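Type II restriction enzyme NgoMIV (Neisseria gonorrhoeae, PDB 1FIU) recognises the double-stranded sequence 5'-GCCGGC-3' as a homotetramer and cleaves it after the first G, using two magnesium ions per subunit. Local coordinates at residues Thr144-Ala149 with Asn176-His181. Residues are numbered along the deposited sequence; the frame is centred on the assembly and turned at random.
Sequences TRNLIA and NMPLLH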
ATOM      1  N   THR I 144      -6.238 -22.430  10.905  1.00 15.89           N
ATOM      2  CA  THR I 144      -5.739 -23.020   9.664  1.00 17.00           C
ATOM      3  C   THR I 144      -6.678 -24.110   9.168  1.00 15.67           C
ATOM      4  O   THR I 144      -7.467 -24.662   9.947  1.00 16.87           O
ATOM      5  CB  THR I 144      -4.329 -23.618   9.870  1.00 18.32           C
ATOM      6  OG1 THR I 144      -4.389 -24.649  10.863  1.00 20.96           O
ATOM      7  CG2 THR I 144      -3.361 -22.534  10.370  1.00 18.35           C
ATOM      8  N   ARG I 145      -6.597 -24.402   7.867  1.00 16.03           N
ATOM      9  CA  ARG I 145      -7.428 -25.440   7.239  1.00 16.44           C
ATOM     10  C   ARG I 145      -6.506 -26.492   6.634  1.00 18.38           C
ATOM     11  O   ARG I 145      -5.646 -26.171   5.829  1.00 18.46           O
ATOM     12  CB  ARG I 145      -8.288 -24.860   6.103  1.00 16.60           C
ATOM     13  CG  ARG I 145      -9.381 -25.833   5.640  1.00 16.52           C
ATOM     14  CD  ARG I 145     -10.188 -25.303   4.487  1.00 17.85           C
ATOM     15  NE  ARG I 145     -11.201 -26.273   4.073  1.00 16.93           N
ATOM     16  CZ  ARG I 145     -12.166 -26.020   3.197  1.00 17.96           C
ATOM     17  NH1 ARG I 145     -12.254 -24.817   2.634  1.00 19.41           N
ATOM     18  NH2 ARG I 145     -13.053 -26.967   2.882  1.00 19.99           N
ATOM     19  N   ASN I 146      -6.696 -27.747   7.035  1.00 19.35           N
ATOM     20  CA  ASN I 146      -5.918 -28.838   6.479  1.00 19.32           C
ATOM     21  C   ASN I 146      -6.443 -29.158   5.089  1.00 18.16           C
ATOM     22  O   ASN I 146      -7.598 -28.890   4.768  1.00 19.43           O
ATOM     23  CB  ASN I 146      -6.034 -30.065   7.384  1.00 21.03           C
ATOM     24  CG  ASN I 146      -5.184 -29.941   8.633  1.00 31.10           C
ATOM     25  OD1 ASN I 146      -5.449 -30.599   9.647  1.00 38.55           O
ATOM     26  ND2 ASN I 146      -4.141 -29.116   8.563  1.00 30.82           N
ATOM     27  N   LEU I 147      -5.584 -29.738   4.259  1.00 17.46           N
ATOM     28  CA  LEU I 147      -5.962 -30.050   2.889  1.00 17.07           C
ATOM     29  C   LEU I 147      -6.898 -31.239   2.806  1.00 21.41           C
ATOM     30  O   LEU I 147      -7.064 -31.972   3.779  1.00 22.17           O
ATOM     31  CB  LEU I 147      -4.702 -30.257   2.071  1.00 15.91           C
ATOM     32  CG  LEU I 147      -3.718 -29.088   2.225  1.00 18.06           C
ATOM     33  CD1 LEU I 147      -2.546 -29.310   1.298  1.00 21.80           C
ATOM     34  CD2 LEU I 147      -4.392 -27.736   1.886  1.00 19.09           C
ATOM     35  N   ILE I 148      -7.515 -31.427   1.645  1.00 18.79           N
ATOM     36  CA  ILE I 148      -8.493 -32.481   1.493  1.00 21.65           C
ATOM     37  C   ILE I 148      -8.183 -33.522   0.431  1.00 21.77           C
ATOM     38  O   ILE I 148      -7.486 -33.259  -0.562  1.00 20.42           O
ATOM     39  CB  ILE I 148      -9.864 -31.876   1.223  1.00 25.84           C
ATOM     40  CG1 ILE I 148      -9.914 -31.282  -0.183  1.00 22.92           C
ATOM     41  CG2 ILE I 148     -10.137 -30.789   2.262  1.00 24.40           C
ATOM     42  CD1 ILE I 148     -11.239 -30.632  -0.558  1.00 24.33           C
ATOM     43  N   ALA I 149      -8.710 -34.721   0.658  1.00 20.88           N
ATOM     44  CA  ALA I 149      -8.482 -35.812  -0.266  1.00 20.91           C
ATOM     45  C   ALA I 149      -9.326 -35.669  -1.526  1.00 16.97           C
ATOM     46  O   ALA I 149     -10.402 -35.029  -1.537  1.00 18.13           O
ATOM     47  CB  ALA I 149      -8.804 -37.138   0.425  1.00 18.36           C
ATOM     48  N   ASN I 176       2.184 -29.796  -0.997  1.00 54.30           N
ATOM     49  CA  ASN I 176       1.424 -28.707  -0.419  1.00 50.60           C
ATOM     50  C   ASN I 176       1.189 -28.708   1.099  1.00 45.17           C
ATOM     51  O   ASN I 176       1.107 -29.753   1.742  1.00 46.37           O
ATOM     52  CB  ASN I 176       0.098 -28.620  -1.153  1.00 54.05           C
ATOM     53  CG  ASN I 176      -0.649 -27.369  -0.824  1.00 59.03           C
ATOM     54  OD1 ASN I 176      -0.074 -26.426  -0.273  1.00 60.03           O
ATOM     55  ND2 ASN I 176      -1.932 -27.335  -1.161  1.00 60.03           N
ATOM     56  N   MET I 177       1.035 -27.499   1.640  1.00 37.76           N
ATOM     57  CA  MET I 177       0.855 -27.252   3.074  1.00 30.59           C
ATOM     58  C   MET I 177      -0.549 -26.779   3.441  1.00 25.56           C
ATOM     59  O   MET I 177      -1.341 -26.441   2.563  1.00 24.89           O
ATOM     60  CB  MET I 177       1.861 -26.190   3.505  1.00 30.71           C
ATOM     61  CG  MET I 177       3.309 -26.574   3.226  1.00 36.86           C
ATOM     62  SD  MET I 177       4.299 -25.133   2.756  1.00 44.00           S
ATOM     63  CE  MET I 177       3.681 -24.882   1.074  1.00 39.34           C
ATOM     64  N   PRO I 178      -0.867 -26.735   4.753  1.00 21.40           N
ATOM     65  CA  PRO I 178      -2.201 -26.282   5.162  1.00 20.07           C
ATOM     66  C   PRO I 178      -2.374 -24.814   4.786  1.00 16.34           C
ATOM     67  O   PRO I 178      -1.402 -24.121   4.534  1.00 18.78           O
ATOM     68  CB  PRO I 178      -2.194 -26.455   6.674  1.00 20.86           C
ATOM     69  CG  PRO I 178      -1.143 -27.482   6.913  1.00 27.30           C
ATOM     70  CD  PRO I 178      -0.077 -27.152   5.925  1.00 25.78           C
ATOM     71  N   LEU I 179      -3.617 -24.363   4.780  1.00 15.52           N
ATOM     72  CA  LEU I 179      -3.950 -22.975   4.439  1.00 16.62           C
ATOM     73  C   LEU I 179      -4.179 -22.134   5.694  1.00 16.57           C
ATOM     74  O   LEU I 179      -4.763 -22.603   6.667  1.00 18.40           O
ATOM     75  CB  LEU I 179      -5.224 -22.953   3.590  1.00 18.42           C
ATOM     76  CG  LEU I 179      -5.059 -23.513   2.162  1.00 21.05           C
ATOM     77  CD1 LEU I 179      -6.380 -24.097   1.655  1.00 20.58           C
ATOM     78  CD2 LEU I 179      -4.568 -22.376   1.242  1.00 25.28           C
ATOM     79  N   LEU I 180      -3.695 -20.893   5.668  1.00 14.22           N
ATOM     80  CA  LEU I 180      -3.903 -19.982   6.798  1.00 13.91           C
ATOM     81  C   LEU I 180      -5.290 -19.358   6.582  1.00 15.29           C
ATOM     82  O   LEU I 180      -5.520 -18.670   5.586  1.00 16.39           O
ATOM     83  CB  LEU I 180      -2.805 -18.906   6.841  1.00 14.36           C
ATOM     84  CG  LEU I 180      -2.956 -17.887   7.987  1.00 16.02           C
ATOM     85  CD1 LEU I 180      -3.005 -18.630   9.324  1.00 19.35           C
ATOM     86  CD2 LEU I 180      -1.805 -16.873   7.954  1.00 18.25           C
ATOM     87  N   HIS I 181      -6.213 -19.615   7.511  1.00 14.62           N
ATOM     88  CA  HIS I 181      -7.579 -19.118   7.389  1.00 13.92           C
ATOM     89  C   HIS I 181      -7.729 -17.749   8.043  1.00 15.26           C
ATOM     90  O   HIS I 181      -8.419 -16.872   7.509  1.00 13.31           O
ATOM     91  CB  HIS I 181      -8.554 -20.096   8.062  1.00 15.23           C
ATOM     92  CG  HIS I 181      -9.990 -19.732   7.868  1.00 14.18           C
ATOM     93  ND1 HIS I 181     -10.831 -19.388   8.909  1.00 20.57           N
ATOM     94  CD2 HIS I 181     -10.724 -19.645   6.738  1.00 10.73           C
ATOM     95  CE1 HIS I 181     -12.027 -19.111   8.417  1.00 10.51           C
ATOM     96  NE2 HIS I 181     -11.988 -19.265   7.107  1.00 17.75           N
TER
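Arg-145 and Leu-179 form an antiparallel hydrogen-bonded pair, closed by two nearly straight bonds: the Arg-145 N to Leu-179 O bond, 2.8 Å long, and the return bond from Leu-179 N to Arg-145 O, 2.9 Å long. Thr-144 and Leu-180 make the neighbouring non-hydrogen-bonded pair, and on their face of the sheet the methyl CG2 of Thr-144 meets Leu-180 CD1 at 4.1 Å. The opposite face carries Arg-145 and Leu-179, whose side chains come closest at their CB atoms. Arg-145 then extends away from its strand partner, and its guanidinium NH1 donates to Val-286 O and Ala-285 O of the second subunit. Strands 141-145 and 179-187 are adjacent in the mixed central sheet of this PDDEXK-type nuclease, and the pairing joins the C-terminal part of 141-145 to the start of 179-187; the Leu-180 side chain is about 13 Å from a bound magnesium ion. Asp-140, just before the first strand, and Cys-186, near the end of the second, coordinate magnesium. Beyond the bridges the two segments stay in touch through side chains. Leu-147 has CG beside its backbone N (chi1 -52°), 3.6 Å from Met-177 O. With chi2 at -175°, CD1 is anti to CA and makes a tight van der Waals contact, 3.2 Å, with Asn-176 ND2, an amide nitrogen that has weak hydrogen bonds to Gln-109 OE1 and Ser-169 O. The other methyl, CD2, reaches Met-177 O at 3.4 Å. Its apolar contact is with Leu-179 CD1, 4.2 Å away. Asn-146 lies side by side with Pro-178, its ND2 against ring atoms CB and CG, and its OD1 takes a weak hydrogen bond from Asn-93 of strand 92-96.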